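Local coordinates for hydrogenase maturation factor (Thermoanaerobacter tengcongensis, PDB 3VTI), which probably carbamoylates the C-terminal cysteine of HypE, using carbamoyl phosphate and ATP, during [NiFe] hydrogenase maturation, at residues Ile145-Pro150 / Ile443-Lys448. Sequence-based numbering, arbitrary orientation.
Sequences IIEDIP and IERYKK
Arg445 reaches Glu147 because its CG stands anti to the backbone N (chi1 -178°) and the chain then bends at chi2 and chi3, which swings the guanidinium off the helix and over the backbone of Ile146 and Glu147. Lys448, one helical turn on, also starts anti and bends only at chi3; its side chain crosses that of Asp148 at about a right angle, with CG and CD beside OD1. Arg445 NE donates a hydrogen bond to Glu147 O at 3.3 Å; the N-H...O angle of 138° and the tilt of the oxygen out of the guanidinium plane make it a bent one. Glu147 CA lies over one face of the guanidinium, and Arg445 CD packs 3.8 Å from Ile146 O. Asn364 ties the two sides together, bonding Ile146 O through ND2 and Arg445 NH2 through OD1. With an alanine in place of Arg445, Glu147 O would probably lose its NE donor and Asn364 OD1 its NH2 partner, and the flat group over Glu147 CA would be gone. Asp148 OD1 meets Lys448 through methylenes, 3.4 Å from CD, while the Lys448 NZ stays 5.3 Å from that oxygen. The contact joins the loop between the two zinc sites, running from Cys139 to Cys164, to helix 433-449 of the Kae1-like domain. Carboxylates here pair with other bases, Glu147 with Lys159 and Asp148 with Arg451, so across the two segments the interface relies on a backbone carbonyl and aliphatic stems rather than on direct ion pairs.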
loop_
_atom_site.group_PDB
_atom_site.type_symbol
_atom_site.label_atom_id
_atom_site.label_comp_id
_atom_site.label_asym_id
_atom_site.label_seq_id
_atom_site.Cartn_x
_atom_site.Cartn_y
_atom_site.Cartn_z
ATOM N N ILE A 145 -49.880 5.365 39.050
ATOM C CA ILE A 145 -51.006 4.564 38.547
ATOM C C ILE A 145 -51.768 5.199 37.374
ATOM O O ILE A 145 -52.807 4.692 36.982
ATOM C CB ILE A 145 -52.007 4.197 39.685
ATOM C CG1 ILE A 145 -52.645 5.474 40.271
ATOM C CG2 ILE A 145 -51.308 3.322 40.743
ATOM C CD1 ILE A 145 -53.642 5.256 41.372
ATOM N N ILE A 146 -51.245 6.291 36.818
ATOM C CA ILE A 146 -51.953 7.069 35.802
ATOM C C ILE A 146 -51.492 6.711 34.387
ATOM O O ILE A 146 -50.319 6.839 34.057
ATOM C CB ILE A 146 -51.818 8.605 36.066
ATOM C CG1 ILE A 146 -52.643 9.018 37.296
ATOM C CG2 ILE A 146 -52.239 9.438 34.842
ATOM C CD1 ILE A 146 -52.307 10.399 37.860
ATOM N N GLU A 147 -52.433 6.262 33.561
ATOM C CA GLU A 147 -52.166 5.886 32.160
ATOM C C GLU A 147 -52.321 7.061 31.198
ATOM O O GLU A 147 -51.522 7.226 30.285
ATOM C CB GLU A 147 -53.110 4.763 31.709
ATOM C CG GLU A 147 -52.852 3.415 32.368
ATOM C CD GLU A 147 -54.055 2.486 32.320
ATOM O OE1 GLU A 147 -54.865 2.593 31.374
ATOM O OE2 GLU A 147 -54.186 1.634 33.230
ATOM N N ASP A 148 -53.356 7.869 31.415
ATOM C CA ASP A 148 -53.763 8.912 30.476
ATOM C C ASP A 148 -54.544 10.017 31.201
ATOM O O ASP A 148 -54.820 9.903 32.401
ATOM C CB ASP A 148 -54.618 8.293 29.360
ATOM C CG ASP A 148 -54.738 9.189 28.134
ATOM O OD1 ASP A 148 -53.878 10.081 27.949
ATOM O OD2 ASP A 148 -55.698 8.992 27.348
ATOM N N ILE A 149 -54.898 11.073 30.463
ATOM C CA ILE A 149 -55.669 12.204 31.011
ATOM C C ILE A 149 -57.029 12.397 30.307
ATOM O O ILE A 149 -57.254 11.813 29.247
ATOM C CB ILE A 149 -54.845 13.540 31.018
ATOM C CG1 ILE A 149 -54.388 13.917 29.601
ATOM C CG2 ILE A 149 -53.682 13.453 32.008
ATOM C CD1 ILE A 149 -53.968 15.372 29.466
ATOM N N PRO A 150 -57.954 13.180 30.910
ATOM C CA PRO A 150 -57.885 13.828 32.234
ATOM C C PRO A 150 -57.790 12.796 33.346
ATOM O O PRO A 150 -58.274 11.671 33.179
ATOM C CB PRO A 150 -59.222 14.576 32.340
ATOM C CG PRO A 150 -59.708 14.708 30.936
ATOM C CD PRO A 150 -59.217 13.497 30.215
ATOM N N ILE A 443 -41.070 8.162 27.689
ATOM C CA ILE A 443 -41.163 9.299 26.775
ATOM C C ILE A 443 -42.551 9.313 26.153
ATOM O O ILE A 443 -43.182 10.358 26.062
ATOM C CB ILE A 443 -40.050 9.303 25.704
ATOM C CG1 ILE A 443 -38.708 9.649 26.365
ATOM C CG2 ILE A 443 -40.367 10.327 24.592
ATOM C CD1 ILE A 443 -37.466 9.446 25.490
ATOM N N GLU A 444 -43.041 8.141 25.765
ATOM C CA GLU A 444 -44.383 8.048 25.208
ATOM C C GLU A 444 -45.445 8.448 26.238
ATOM O O GLU A 444 -46.400 9.153 25.896
ATOM C CB GLU A 444 -44.658 6.666 24.585
ATOM C CG GLU A 444 -43.736 6.290 23.394
ATOM C CD GLU A 444 -43.710 7.340 22.281
ATOM O OE1 GLU A 444 -42.606 7.727 21.835
ATOM O OE2 GLU A 444 -44.792 7.788 21.851
ATOM N N ARG A 445 -45.257 8.029 27.491
ATOM C CA ARG A 445 -46.192 8.376 28.572
ATOM C C ARG A 445 -46.269 9.876 28.875
ATOM O O ARG A 445 -47.377 10.424 28.997
ATOM C CB ARG A 445 -45.910 7.576 29.848
ATOM C CG ARG A 445 -46.880 7.862 30.975
ATOM C CD ARG A 445 -47.437 6.585 31.526
ATOM N NE ARG A 445 -48.479 6.020 30.684
ATOM C CZ ARG A 445 -48.662 4.718 30.484
ATOM N NH1 ARG A 445 -49.640 4.305 29.701
ATOM N NH2 ARG A 445 -47.866 3.822 31.051
ATOM N N TYR A 446 -45.113 10.533 29.009
ATOM C CA TYR A 446 -45.070 11.987 29.233
ATOM C C TYR A 446 -45.697 12.757 28.063
ATOM O O TYR A 446 -46.511 13.661 28.275
ATOM C CB TYR A 446 -43.642 12.468 29.515
ATOM C CG TYR A 446 -43.201 12.317 30.960
ATOM C CD1 TYR A 446 -42.849 13.432 31.720
ATOM C CD2 TYR A 446 -43.135 11.061 31.569
ATOM C CE1 TYR A 446 -42.441 13.298 33.055
ATOM C CE2 TYR A 446 -42.731 10.918 32.885
ATOM C CZ TYR A 446 -42.388 12.034 33.624
ATOM O OH TYR A 446 -41.985 11.884 34.930
ATOM N N LYS A 447 -45.347 12.384 26.835
ATOM C CA LYS A 447 -46.002 12.956 25.658
ATOM C C LYS A 447 -47.527 12.866 25.776
ATOM O O LYS A 447 -48.248 13.799 25.422
ATOM C CB LYS A 447 -45.548 12.245 24.373
ATOM C CG LYS A 447 -44.217 12.700 23.830
ATOM C CD LYS A 447 -44.038 12.265 22.382
ATOM C CE LYS A 447 -43.585 10.818 22.282
ATOM N NZ LYS A 447 -43.221 10.430 20.882
ATOM N N LYS A 448 -47.999 11.732 26.280
ATOM C CA LYS A 448 -49.423 11.474 26.415
ATOM C C LYS A 448 -50.049 12.223 27.597
ATOM O O LYS A 448 -51.134 12.777 27.469
ATOM C CB LYS A 448 -49.678 9.968 26.536
ATOM C CG LYS A 448 -51.055 9.555 26.071
ATOM C CD LYS A 448 -51.450 8.181 26.597
ATOM C CE LYS A 448 -50.870 7.047 25.755
ATOM N NZ LYS A 448 -51.448 5.748 26.216
#